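Local coordinates for protein beta-fructofuranosidase (Bifidobacterium adolescentis, PDB 6NOB) that probably hydrolyses terminal beta-fructofuranosides such as sucrose, acting as a glycoside hydrolase of family 32, at residues 120-125 with 169-174; 469-474 with 588-593; 204-209 with 349-354; 197-202 with 215-220; 27-32 with 70-75. All blocks are in the same frame, centred on the assembly; numbering follows the deposited sequence.

Overall arrangement
The five contacts are spread over three parts of the fold: an N-terminal pair of sheets, a beta-propeller and a C-terminal beta-sandwich. Interaction 5 ties the two N-terminal sheets together, and its nearest atoms lie about 8 Å from those of interaction 1. Interactions 1 and 2 touch, with centres about 12 Å apart: Ala-120 N lies 2.6 Å from Asp-588 OD2, bringing propeller and sandwich together. Interactions 3 and 4, also adjoining, have centres about 10 Å apart and share the salt bridge between Asp-206 OD1 and Arg-218 NH2 (2.8 Å). In interaction 1, the side chain of His-173 lies about 4 Å from a bound 1,2-ethanediol, probably from the crystallisation liquor.

Interaction 1. Residues 120-125 with 169-174; sequences AHFEPF and VHWTHL
A buried aromatic cluster of Phe-122, Phe-125, Trp-171 and His-173 joins the loop that leads into strand 127-138 to the short strand 172-173. Phe-122 and Trp-171 form a T-shaped pair: the edge of the phenyl ring points at the face of the five-membered indole ring, with planes at 71°. Atom CD1 of Phe-122 makes the touch, 3.6 Å from Trp-171 CG. The CG of Phe-122, anti to the backbone N (chi1 179°), is set on the side of the indole. The next rim atom, CE1, reaches His-173 CE1 at 3.7 Å, the two rings meeting obliquely.

His-173 lies against both phenylalanines. Phe-125 meets it tip to tip, CZ lying over one imidazole face and 3.3 Å from His-173 CD2, with the planes inclined at 40°. At the imidazole edge, in its plane, the carbonyl O of Glu-123 lies 3.7 Å from His-173 CE1, whose C-H is probably polarised enough to suit an oxygen neighbour.

In the five-bladed propeller of family 32, strand 172-173 is the outer strand of the blade that begins with 127-138, and the loop 120-125 leads into the first strand of that blade. Phe-122 also makes a backbone hydrogen bond with Met-472, and its side chain touches Ala-163 of strand 159-165. The two phenylalanine rings suit this interior because they need no polar partner, whereas His-173 NE2 has a hydrogen bond of its own outside the two segments.

At the start of both segments water 1 bridges the backbones, donating to Ala-120 O at 2.6 Å and to Val-169 O at 2.8 Å and so satisfying two buried carbonyls.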
# COMPACT_ATOMS: atom_id res chain seq x y z
N ALA A 120 -6.65 6.46 12.41
CA ALA A 120 -5.25 6.22 12.73
C ALA A 120 -4.44 5.59 11.60
O ALA A 120 -3.24 5.34 11.80
CB ALA A 120 -5.12 5.34 13.98
N HIS A 121 -5.03 5.33 10.45
CA HIS A 121 -4.31 4.80 9.30
C HIS A 121 -4.00 5.94 8.33
O HIS A 121 -4.75 6.92 8.25
CB HIS A 121 -5.10 3.71 8.59
CG HIS A 121 -5.30 2.47 9.41
ND1 HIS A 121 -6.12 2.43 10.51
CD2 HIS A 121 -4.78 1.23 9.28
CE1 HIS A 121 -6.10 1.21 11.03
NE2 HIS A 121 -5.29 0.46 10.30
N PHE A 122 -2.89 5.81 7.61
CA PHE A 122 -2.53 6.85 6.66
C PHE A 122 -3.50 6.86 5.48
O PHE A 122 -3.80 5.81 4.90
CB PHE A 122 -1.10 6.68 6.15
CG PHE A 122 -0.71 7.73 5.15
CD1 PHE A 122 -0.27 8.98 5.57
CD2 PHE A 122 -0.82 7.50 3.78
CE1 PHE A 122 0.07 9.96 4.66
CE2 PHE A 122 -0.49 8.48 2.86
CZ PHE A 122 -0.03 9.71 3.30
N GLU A 123 -3.98 8.04 5.13
CA GLU A 123 -4.79 8.29 3.95
C GLU A 123 -4.35 9.62 3.36
O GLU A 123 -3.91 10.51 4.11
CB GLU A 123 -6.29 8.34 4.27
CG GLU A 123 -6.85 7.12 4.98
CD GLU A 123 -8.29 7.30 5.40
OE1 GLU A 123 -8.87 8.36 5.07
OE2 GLU A 123 -8.85 6.40 6.07
N PRO A 124 -4.45 9.79 2.05
CA PRO A 124 -4.21 11.12 1.46
C PRO A 124 -5.35 12.06 1.83
O PRO A 124 -6.38 11.66 2.38
CB PRO A 124 -4.16 10.84 -0.04
CG PRO A 124 -5.00 9.61 -0.21
CD PRO A 124 -4.76 8.79 1.02
N PHE A 125 -5.14 13.35 1.52
CA PHE A 125 -6.18 14.35 1.75
C PHE A 125 -7.49 13.92 1.12
O PHE A 125 -8.55 13.95 1.75
CB PHE A 125 -5.74 15.70 1.20
CG PHE A 125 -4.55 16.30 1.90
CD1 PHE A 125 -4.55 16.47 3.27
CD2 PHE A 125 -3.44 16.69 1.17
CE1 PHE A 125 -3.45 17.02 3.91
CE2 PHE A 125 -2.34 17.24 1.80
CZ PHE A 125 -2.35 17.41 3.17
N VAL A 169 3.87 6.45 12.78
CA VAL A 169 2.46 6.56 13.17
C VAL A 169 1.85 7.87 12.69
O VAL A 169 0.79 7.87 12.05
CB VAL A 169 2.30 6.40 14.70
CG1 VAL A 169 0.86 6.70 15.11
CG2 VAL A 169 2.71 5.00 15.14
N HIS A 170 2.50 9.00 12.98
CA HIS A 170 2.03 10.32 12.58
C HIS A 170 2.77 10.77 11.33
O HIS A 170 4.00 10.68 11.28
CB HIS A 170 2.24 11.34 13.70
CG HIS A 170 1.61 10.95 15.01
ND1 HIS A 170 2.29 10.26 15.98
CD2 HIS A 170 0.36 11.16 15.49
CE1 HIS A 170 1.49 10.06 17.02
NE2 HIS A 170 0.32 10.60 16.75
N TRP A 171 2.04 11.27 10.35
CA TRP A 171 2.58 11.55 9.03
C TRP A 171 2.45 13.02 8.67
O TRP A 171 1.43 13.66 8.96
CB TRP A 171 1.90 10.67 7.98
CG TRP A 171 2.22 9.23 8.22
CD1 TRP A 171 1.48 8.33 8.92
CD2 TRP A 171 3.40 8.55 7.80
NE1 TRP A 171 2.11 7.11 8.95
CE2 TRP A 171 3.30 7.22 8.27
CE3 TRP A 171 4.53 8.92 7.06
CZ2 TRP A 171 4.28 6.27 8.02
CZ3 TRP A 171 5.51 7.97 6.82
CH2 TRP A 171 5.38 6.66 7.30
N THR A 172 3.49 13.55 8.03
CA THR A 172 3.52 14.91 7.51
C THR A 172 3.53 14.85 5.99
O THR A 172 4.38 14.17 5.40
CB THR A 172 4.76 15.66 8.02
OG1 THR A 172 4.65 15.86 9.43
CG2 THR A 172 4.90 17.00 7.33
N HIS A 173 2.58 15.55 5.36
CA HIS A 173 2.40 15.47 3.92
C HIS A 173 3.43 16.32 3.18
O HIS A 173 3.70 17.45 3.56
CB HIS A 173 1.00 15.92 3.53
CG HIS A 173 -0.09 15.01 4.02
ND1 HIS A 173 -0.41 13.83 3.38
CD2 HIS A 173 -0.93 15.11 5.07
CE1 HIS A 173 -1.40 13.24 4.02
NE2 HIS A 173 -1.74 14.00 5.05
N LEU A 174 3.97 15.76 2.09
CA LEU A 174 4.99 16.41 1.28
C LEU A 174 4.45 16.64 -0.14
O LEU A 174 3.37 16.15 -0.46
CB LEU A 174 6.26 15.56 1.27
CG LEU A 174 7.00 15.56 2.61
CD1 LEU A 174 8.26 14.72 2.52
CD2 LEU A 174 7.33 16.99 3.04
O HOH W 1 -0.62 5.46 12.01

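Interaction 2. Residues 469-474 with 588-593; sequences NGMMSL and DRNVVE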
# COMPACT_ATOMS: atom_id res chain seq x y z
N ASN A 469 -9.97 7.42 -1.42
CA ASN A 469 -10.12 5.99 -1.68
C ASN A 469 -8.74 5.36 -1.51
O ASN A 469 -7.92 5.39 -2.44
CB ASN A 469 -10.69 5.73 -3.06
CG ASN A 469 -10.95 4.25 -3.32
OD1 ASN A 469 -10.35 3.38 -2.69
ND2 ASN A 469 -11.86 3.96 -4.24
N GLY A 470 -8.49 4.79 -0.34
CA GLY A 470 -7.24 4.12 -0.08
C GLY A 470 -6.66 4.43 1.28
O GLY A 470 -6.71 5.58 1.74
N MET A 471 -6.12 3.42 1.94
CA MET A 471 -5.41 3.62 3.19
C MET A 471 -4.30 2.58 3.29
O MET A 471 -4.33 1.55 2.62
CB MET A 471 -6.34 3.54 4.41
CG MET A 471 -6.59 2.13 4.92
SD MET A 471 -7.57 2.11 6.43
CE MET A 471 -9.16 2.66 5.82
N MET A 472 -3.31 2.88 4.12
CA MET A 472 -2.24 1.94 4.40
C MET A 472 -2.54 1.19 5.70
O MET A 472 -3.24 1.69 6.58
CB MET A 472 -0.89 2.64 4.51
CG MET A 472 -0.53 3.46 3.28
SD MET A 472 -0.28 2.43 1.83
CE MET A 472 0.31 3.65 0.67
N SER A 473 -2.01 -0.02 5.78
CA SER A 473 -2.06 -0.79 7.01
C SER A 473 -1.26 -0.09 8.11
O SER A 473 -0.52 0.87 7.87
CB SER A 473 -1.52 -2.20 6.76
OG SER A 473 -0.11 -2.17 6.61
N LEU A 474 -1.45 -0.55 9.34
CA LEU A 474 -0.51 -0.10 10.36
C LEU A 474 0.81 -0.86 10.19
O LEU A 474 0.79 -2.06 9.88
CB LEU A 474 -1.09 -0.32 11.76
CG LEU A 474 -2.27 0.57 12.14
CD1 LEU A 474 -2.92 0.11 13.44
CD2 LEU A 474 -1.83 2.03 12.25
N ASP A 588 -10.40 0.53 13.72
CA ASP A 588 -10.21 1.97 13.54
C ASP A 588 -11.32 2.50 12.63
O ASP A 588 -11.09 2.80 11.45
CB ASP A 588 -8.82 2.27 12.99
CG ASP A 588 -8.53 3.75 12.87
OD1 ASP A 588 -9.22 4.55 13.54
OD2 ASP A 588 -7.61 4.11 12.11
N ARG A 589 -12.54 2.59 13.18
CA ARG A 589 -13.70 3.20 12.53
C ARG A 589 -14.19 2.42 11.31
O ARG A 589 -15.36 2.04 11.25
CB ARG A 589 -13.39 4.65 12.14
CG ARG A 589 -13.31 5.59 13.34
CD ARG A 589 -12.47 6.82 13.05
NE ARG A 589 -13.08 7.67 12.03
CZ ARG A 589 -13.96 8.63 12.30
NH1 ARG A 589 -14.33 8.86 13.55
NH2 ARG A 589 -14.46 9.36 11.32
N ASN A 590 -13.32 2.19 10.32
CA ASN A 590 -13.76 1.50 9.11
C ASN A 590 -12.77 0.44 8.63
O ASN A 590 -12.77 0.11 7.44
CB ASN A 590 -14.04 2.50 7.98
CG ASN A 590 -12.80 3.26 7.55
OD1 ASN A 590 -11.71 3.10 8.12
ND2 ASN A 590 -12.95 4.10 6.53
N VAL A 591 -11.93 -0.09 9.52
CA VAL A 591 -10.97 -1.12 9.14
C VAL A 591 -10.58 -1.88 10.40
O VAL A 591 -10.45 -1.29 11.48
CB VAL A 591 -9.74 -0.51 8.43
CG1 VAL A 591 -9.04 0.51 9.33
CG2 VAL A 591 -8.77 -1.59 7.97
N VAL A 592 -10.41 -3.19 10.26
CA VAL A 592 -10.01 -4.06 11.36
C VAL A 592 -8.68 -4.70 11.00
O VAL A 592 -8.40 -4.97 9.83
CB VAL A 592 -11.08 -5.13 11.68
CG1 VAL A 592 -11.09 -6.22 10.62
CG2 VAL A 592 -10.86 -5.73 13.06
N GLU A 593 -7.84 -4.91 12.02
CA GLU A 593 -6.61 -5.67 11.87
C GLU A 593 -6.46 -6.54 13.11
O GLU A 593 -6.45 -6.02 14.24
CB GLU A 593 -5.39 -4.75 11.70
CG GLU A 593 -5.51 -3.79 10.52
CD GLU A 593 -4.20 -3.09 10.19
OE1 GLU A 593 -3.25 -3.78 9.77
OE2 GLU A 593 -4.13 -1.86 10.35
O HOH W 2 -1.02 -3.78 10.93
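Met-471 reaches across to Val-591 and Asn-590, and its side chain can be followed atom by atom. CB packs 3.4 Å from the carbonyl O of Phe-122. Beyond it the chain runs extended through CG to SD, which lies 3.6 Å from Val-591 CG1 as the two side chains slide past each other. A bend at chi3 (69°) then carries CE to Asn-590, tip to tip, with CE 3.5 Å from Asn-590 OD1. An unbranched, flexible methionine suits a route that bends past an apolar branch to an amide.

The polar half of the contact belongs to Glu-593. Its OE2 accepts from Leu-474 N at 3.1 Å through the syn lone pair, the N-H pointing at it with an angle of 158°. The same oxygen lies 3.5 Å from Leu-474 CG and also bonds His-121 NE2. OE1 forms a salt bridge with Arg-476 and takes water 2 at 2.5 Å; that water donates as well to Leu-474 O. An alanine in place of Glu-593 would probably leave Leu-474 N and His-121 NE2 without this acceptor and Arg-476 without this carboxylate.

Strand 591-596 belongs to the C-terminal beta-sandwich, and strand 468-481 to the propeller, where it pairs with strands 127-138 and 448-454. Phe-454 of the latter touches Met-471, Val-591 and Glu-593, while Leu-606 of strand 601-606 packs on Met-471 and Val-591.

Interaction 3. Residues 204-209 with 349-354; sequences EHDNPV and PLKRNV
The flat carboxamide of Asn-207 lies beside the ring of Pro-349, the two side chains pointing the same way, and its OD1 is 3.4 Å from Pro-349 CB. His-205 meets that same carbon with its carbonyl O, at 3.3 Å. Its imidazole leads away from the contact, and one face carries Glu-204 CG over the ring centre. At the Asp-206 peptide, Leu-350 N donates to Asp-206 O at 2.9 Å from above the carbonyl plane, 38° out of it.

Both segments are loops joining neighbouring strands of the propeller. Loop 204-209 lies between strands 190-202 and 216-227. In the next blade, loop 349-354 links strand 337-347 to strand 357-365; it folds tightly, as an inverse gamma turn centred on Leu-350 and then a type I beta turn from Lys-351 to Val-354.

Both oxygens of the Asp-206 carboxylate have partners. OD1 forms a salt bridge with Arg-218, while OD2 accepts from water 3 at 3.0 Å, which in turn accepts from Arg-352 N. Pro-208, whose rigid ring suits a loop, crosses Leu-350 at about a right angle, CG standing 4.1 Å from Leu-350 CD1. Leu-350, itself buried, also packs on Tyr-220 of strand 216-227.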
# COMPACT_ATOMS: atom_id res chain seq x y z
N GLU A 204 27.02 9.95 -1.40
CA GLU A 204 27.15 10.83 -2.57
C GLU A 204 27.78 10.13 -3.77
O GLU A 204 27.69 10.66 -4.88
CB GLU A 204 27.96 12.07 -2.20
CG GLU A 204 29.47 11.89 -2.20
CD GLU A 204 30.02 11.55 -0.82
OE1 GLU A 204 29.27 10.99 0.01
OE2 GLU A 204 31.21 11.84 -0.57
N HIS A 205 28.39 8.96 -3.59
CA HIS A 205 28.92 8.17 -4.69
C HIS A 205 28.05 6.96 -5.01
O HIS A 205 28.51 6.04 -5.70
CB HIS A 205 30.36 7.74 -4.40
CG HIS A 205 31.29 8.88 -4.13
ND1 HIS A 205 31.90 9.07 -2.90
CD2 HIS A 205 31.71 9.90 -4.91
CE1 HIS A 205 32.65 10.15 -2.95
NE2 HIS A 205 32.56 10.67 -4.16
N ASP A 206 26.82 6.94 -4.51
CA ASP A 206 25.83 5.88 -4.73
C ASP A 206 26.21 4.56 -4.06
O ASP A 206 25.70 3.51 -4.45
CB ASP A 206 25.57 5.67 -6.23
CG ASP A 206 24.80 6.81 -6.86
OD1 ASP A 206 23.65 7.05 -6.44
OD2 ASP A 206 25.35 7.48 -7.76
N ASN A 207 27.09 4.59 -3.06
CA ASN A 207 27.30 3.41 -2.23
C ASN A 207 26.12 3.24 -1.27
O ASN A 207 25.79 4.19 -0.55
CB ASN A 207 28.59 3.52 -1.42
CG ASN A 207 29.81 3.60 -2.28
OD1 ASN A 207 30.17 2.64 -2.96
ND2 ASN A 207 30.49 4.74 -2.24
N PRO A 208 25.48 2.08 -1.25
CA PRO A 208 24.43 1.85 -0.24
C PRO A 208 25.00 1.97 1.17
O PRO A 208 26.02 1.36 1.50
CB PRO A 208 23.95 0.43 -0.55
CG PRO A 208 24.32 0.21 -1.98
CD PRO A 208 25.60 0.96 -2.19
N VAL A 209 24.34 2.79 1.98
CA VAL A 209 24.73 3.02 3.37
C VAL A 209 23.47 3.07 4.22
O VAL A 209 22.35 3.15 3.71
CB VAL A 209 25.54 4.32 3.56
CG1 VAL A 209 26.84 4.28 2.78
CG2 VAL A 209 24.71 5.52 3.15
N PRO A 349 29.19 0.48 -6.43
CA PRO A 349 28.08 1.40 -6.12
C PRO A 349 26.98 1.42 -7.17
O PRO A 349 27.22 1.11 -8.34
CB PRO A 349 28.77 2.77 -6.05
CG PRO A 349 29.98 2.62 -6.90
CD PRO A 349 30.45 1.21 -6.67
N LEU A 350 25.77 1.81 -6.75
CA LEU A 350 24.60 1.77 -7.63
C LEU A 350 24.45 3.08 -8.40
O LEU A 350 23.43 3.76 -8.33
CB LEU A 350 23.35 1.45 -6.82
CG LEU A 350 23.36 0.11 -6.08
CD1 LEU A 350 22.05 -0.12 -5.35
CD2 LEU A 350 23.65 -1.04 -7.04
N LYS A 351 25.51 3.44 -9.13
CA LYS A 351 25.45 4.58 -10.03
C LYS A 351 24.35 4.37 -11.06
O LYS A 351 24.04 3.24 -11.45
CB LYS A 351 26.79 4.78 -10.74
CG LYS A 351 27.91 5.26 -9.84
CD LYS A 351 29.26 5.16 -10.55
CE LYS A 351 29.31 6.04 -11.79
NZ LYS A 351 29.93 5.33 -12.94
N ARG A 352 23.75 5.48 -11.51
CA ARG A 352 22.60 5.38 -12.41
C ARG A 352 22.90 4.62 -13.69
O ARG A 352 21.97 4.09 -14.31
CB ARG A 352 22.07 6.78 -12.75
CG ARG A 352 22.89 7.51 -13.79
CD ARG A 352 22.51 8.98 -13.88
NE ARG A 352 23.48 9.74 -14.67
CZ ARG A 352 23.84 10.99 -14.40
NH1 ARG A 352 23.29 11.63 -13.38
NH2 ARG A 352 24.75 11.60 -15.16
N ASN A 353 24.16 4.52 -14.10
CA ASN A 353 24.52 3.92 -15.38
C ASN A 353 25.13 2.53 -15.25
O ASN A 353 25.66 2.01 -16.23
CB ASN A 353 25.47 4.84 -16.15
CG ASN A 353 26.74 5.15 -15.37
OD1 ASN A 353 26.97 4.60 -14.30
ND2 ASN A 353 27.56 6.03 -15.92
N VAL A 354 25.08 1.91 -14.07
CA VAL A 354 25.56 0.54 -13.95
C VAL A 354 24.49 -0.40 -14.49
O VAL A 354 23.29 -0.14 -14.35
CB VAL A 354 25.94 0.21 -12.50
CG1 VAL A 354 24.71 0.13 -11.60
CG2 VAL A 354 26.75 -1.09 -12.43
O HOH W 3 24.43 8.15 -10.53

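Interaction 4. Residues 197-202 with 215-220; sequences GSAVTV and NAIRLY
Two antiparallel neighbours, the end of strand 190-202 and the start of strand 216-227, pair here and finish in a classic beta bulge. At the bulge Asn-215 and Ala-216 both face Val-202, whose O accepts from Asn-215 N at 2.9 Å and from Ala-216 N at 3.2 Å. In the regular part Val-200 and Arg-218 form a hydrogen-bonded pair, Val-200 N giving to Arg-218 O at 2.7 Å. Ser-198 and Tyr-220 are paired in the same way. Gly-197 suits its place because a CB there would collide with Tyr-220 O.

The two strands are the first and second of a four-stranded propeller blade, and their two faces meet strands of the neighbouring blades. On one, Ala-199 CB lies 3.7 Å from Ile-217 CG2 and 4.1 Å from Leu-219 CD2; the small alanine leaves room for these branches, and Cys-136 of strand 127-138 covers Ala-199 and Ile-217. On the other, Val-200 CG2 meets the edge of the Tyr-220 ring near its plane, 4.2 Å from CE2, and Val-272 of strand 268-273 packs on both. Arg-218 CB rests 3.4 Å from Val-200 O, while its guanidinium reaches Asp-206 and Thr-240.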
# COMPACT_ATOMS: atom_id res chain seq x y z
N GLY A 197 7.56 1.30 -6.83
CA GLY A 197 9.01 1.23 -6.75
C GLY A 197 9.49 1.17 -5.32
O GLY A 197 8.73 1.37 -4.37
N SER A 198 10.79 0.89 -5.18
CA SER A 198 11.45 0.73 -3.88
C SER A 198 12.56 1.77 -3.73
O SER A 198 12.83 2.57 -4.63
CB SER A 198 12.01 -0.68 -3.73
OG SER A 198 12.85 -1.02 -4.82
N ALA A 199 13.22 1.76 -2.56
CA ALA A 199 14.19 2.78 -2.20
C ALA A 199 15.47 2.16 -1.64
O ALA A 199 15.42 1.19 -0.88
CB ALA A 199 13.61 3.75 -1.16
N VAL A 200 16.61 2.74 -2.01
CA VAL A 200 17.90 2.38 -1.45
C VAL A 200 18.61 3.67 -1.04
O VAL A 200 18.87 4.53 -1.89
CB VAL A 200 18.77 1.58 -2.43
CG1 VAL A 200 20.10 1.21 -1.79
CG2 VAL A 200 18.04 0.34 -2.90
N THR A 201 18.91 3.80 0.25
CA THR A 201 19.64 4.97 0.75
C THR A 201 21.12 4.82 0.41
O THR A 201 21.73 3.80 0.71
CB THR A 201 19.44 5.14 2.26
OG1 THR A 201 19.98 4.00 2.95
CG2 THR A 201 17.96 5.29 2.60
N VAL A 202 21.69 5.86 -0.21
CA VAL A 202 23.06 5.82 -0.71
C VAL A 202 23.80 7.07 -0.24
O VAL A 202 23.20 8.05 0.20
CB VAL A 202 23.12 5.71 -2.25
CG1 VAL A 202 22.47 4.42 -2.72
CG2 VAL A 202 22.45 6.92 -2.89
N ASN A 215 23.22 10.32 1.94
CA ASN A 215 23.16 11.63 1.32
C ASN A 215 21.98 11.79 0.37
O ASN A 215 21.63 12.92 0.03
CB ASN A 215 24.45 11.92 0.55
CG ASN A 215 25.63 12.17 1.47
OD1 ASN A 215 26.55 11.36 1.55
ND2 ASN A 215 25.59 13.29 2.18
N ALA A 216 21.36 10.68 -0.05
CA ALA A 216 20.23 10.73 -0.97
C ALA A 216 19.49 9.40 -0.90
O ALA A 216 20.04 8.39 -0.46
CB ALA A 216 20.68 11.02 -2.40
N ILE A 217 18.24 9.43 -1.34
CA ILE A 217 17.44 8.22 -1.56
C ILE A 217 17.49 7.91 -3.04
O ILE A 217 17.12 8.75 -3.87
CB ILE A 217 15.99 8.40 -1.09
CG1 ILE A 217 15.91 8.89 0.35
CG2 ILE A 217 15.22 7.10 -1.26
CD1 ILE A 217 14.50 9.32 0.74
N ARG A 218 17.93 6.70 -3.39
CA ARG A 218 17.82 6.22 -4.75
C ARG A 218 16.57 5.35 -4.87
O ARG A 218 16.40 4.39 -4.10
CB ARG A 218 19.05 5.42 -5.19
CG ARG A 218 18.94 4.93 -6.63
CD ARG A 218 20.29 4.56 -7.23
NE ARG A 218 21.17 5.71 -7.42
CZ ARG A 218 21.02 6.62 -8.38
NH1 ARG A 218 20.01 6.53 -9.24
NH2 ARG A 218 21.88 7.63 -8.48
N LEU A 219 15.71 5.69 -5.82
CA LEU A 219 14.48 4.95 -6.05
C LEU A 219 14.60 4.16 -7.34
O LEU A 219 15.20 4.63 -8.31
CB LEU A 219 13.28 5.90 -6.12
CG LEU A 219 13.23 6.66 -4.79
CD1 LEU A 219 13.25 8.16 -5.02
CD2 LEU A 219 12.03 6.23 -3.97
N TYR A 220 14.05 2.95 -7.33
CA TYR A 220 13.90 2.12 -8.52
C TYR A 220 12.41 1.85 -8.69
O TYR A 220 11.78 1.29 -7.78
CB TYR A 220 14.68 0.81 -8.39
CG TYR A 220 16.18 0.98 -8.31
CD1 TYR A 220 16.95 0.94 -9.46
CD2 TYR A 220 16.82 1.15 -7.09
CE1 TYR A 220 18.33 1.09 -9.40
CE2 TYR A 220 18.19 1.30 -7.02
CZ TYR A 220 18.94 1.27 -8.18
OH TYR A 220 20.31 1.41 -8.13

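Interaction 5. Residues 27-32 with 70-75; sequences GNAVVT and SGLVVR
Val-30 and Ser-70 form an antiparallel hydrogen-bonded pair, the polar core of this contact. Val-30 N gives to Ser-70 O at 2.9 Å with an angle of 169°, and Ser-70 N returns a bond to Val-30 O at 3.1 Å. A weaker polar touch comes alongside, as a CA-H...O contact from Ala-29 CA to Ser-70 O at 3.3 Å.

Steric fit accounts for Gly-71. It follows the bridge with a positive phi (78°), and a CB on it would clash with Asn-28 O and press on Ala-29 CA. Glycine therefore lets the chain turn away here while the two backbones stay close.

The apolar contacts gather on Leu-72. Its CG stands between the backbone N and the carbonyl carbon (chi1 54°). CD2 lies 3.7 Å from Ala-29 CB and equally 3.7 Å from Val-31 CG2. CD1 reaches the same valine methyl at 3.9 Å, the two side chains crossing at about a right angle. Ala-29 CB also lies 3.4 Å from Gly-71 O. An alanine in place of Leu-72 would remove CG and both methyls and would probably open a gap beside Val-31 and Ala-29.

Strands 30-34 and 64-70 lie in one four-stranded antiparallel sheet, strand 72-80 in another, so the chain passes between the two at Gly-71. Leu-72 and Val-31 pack between the two sheets, where Phe-55 of strand 52-58 touches both, Ala-21 of strand 16-23 packs on Leu-72, and Leu-19 of that strand packs on Val-31.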
# COMPACT_ATOMS: atom_id res chain seq x y z
N GLY A 27 -11.55 26.06 -25.39
CA GLY A 27 -10.50 27.02 -25.68
C GLY A 27 -9.46 27.18 -24.59
O GLY A 27 -8.95 26.19 -24.05
N ASN A 28 -9.14 28.43 -24.25
CA ASN A 28 -8.07 28.71 -23.30
C ASN A 28 -8.44 28.25 -21.90
O ASN A 28 -9.51 28.60 -21.38
CB ASN A 28 -7.75 30.20 -23.30
CG ASN A 28 -6.56 30.55 -24.17
OD1 ASN A 28 -5.66 29.74 -24.37
ND2 ASN A 28 -6.55 31.77 -24.70
N ALA A 29 -7.55 27.47 -21.28
CA ALA A 29 -7.68 27.06 -19.89
C ALA A 29 -6.62 27.81 -19.08
O ALA A 29 -5.42 27.60 -19.28
CB ALA A 29 -7.51 25.55 -19.74
N VAL A 30 -7.07 28.69 -18.18
CA VAL A 30 -6.20 29.64 -17.51
C VAL A 30 -6.38 29.56 -16.00
O VAL A 30 -7.48 29.31 -15.50
CB VAL A 30 -6.46 31.09 -18.01
CG1 VAL A 30 -5.39 32.04 -17.51
CG2 VAL A 30 -6.53 31.13 -19.52
N VAL A 31 -5.28 29.79 -15.29
CA VAL A 31 -5.29 30.03 -13.85
C VAL A 31 -4.59 31.36 -13.61
O VAL A 31 -3.51 31.61 -14.17
CB VAL A 31 -4.60 28.91 -13.06
CG1 VAL A 31 -4.83 29.10 -11.57
CG2 VAL A 31 -5.09 27.55 -13.52
N THR A 32 -5.19 32.20 -12.78
CA THR A 32 -4.60 33.49 -12.44
C THR A 32 -4.62 33.68 -10.93
O THR A 32 -5.41 33.06 -10.21
CB THR A 32 -5.32 34.65 -13.12
OG1 THR A 32 -6.74 34.52 -12.93
CG2 THR A 32 -5.02 34.66 -14.61
N SER A 70 -10.54 29.26 -15.17
CA SER A 70 -11.48 29.39 -16.28
C SER A 70 -11.04 28.42 -17.37
O SER A 70 -9.87 28.39 -17.74
CB SER A 70 -11.54 30.82 -16.82
OG SER A 70 -12.72 31.05 -17.58
N GLY A 71 -11.99 27.64 -17.87
CA GLY A 71 -11.69 26.61 -18.85
C GLY A 71 -11.08 25.36 -18.27
O GLY A 71 -10.70 24.47 -19.04
N LEU A 72 -10.97 25.26 -16.95
CA LEU A 72 -10.43 24.07 -16.31
C LEU A 72 -11.08 23.91 -14.95
O LEU A 72 -11.83 24.77 -14.49
CB LEU A 72 -8.90 24.15 -16.19
CG LEU A 72 -8.27 25.37 -15.52
CD1 LEU A 72 -8.23 25.23 -14.01
CD2 LEU A 72 -6.88 25.62 -16.08
N VAL A 73 -10.77 22.79 -14.30
CA VAL A 73 -11.29 22.49 -12.97
C VAL A 73 -10.17 21.82 -12.17
O VAL A 73 -9.47 20.94 -12.68
CB VAL A 73 -12.54 21.59 -13.03
CG1 VAL A 73 -12.28 20.36 -13.89
CG2 VAL A 73 -13.00 21.20 -11.64
N VAL A 74 -9.99 22.26 -10.93
CA VAL A 74 -8.92 21.75 -10.07
C VAL A 74 -9.47 20.62 -9.23
O VAL A 74 -10.56 20.73 -8.65
CB VAL A 74 -8.35 22.88 -9.20
CG1 VAL A 74 -7.26 22.34 -8.28
CG2 VAL A 74 -7.81 24.00 -10.06
N ARG A 75 -8.72 19.51 -9.16
CA ARG A 75 -9.10 18.36 -8.35
C ARG A 75 -8.26 18.19 -7.10
O ARG A 75 -8.66 17.45 -6.20
CB ARG A 75 -9.01 17.07 -9.18
CG ARG A 75 -9.81 17.10 -10.46
CD ARG A 75 -11.30 17.27 -10.18
NE ARG A 75 -12.09 17.22 -11.40
CZ ARG A 75 -13.36 17.58 -11.48
NH1 ARG A 75 -14.00 18.02 -10.40
NH2 ARG A 75 -14.00 17.50 -12.64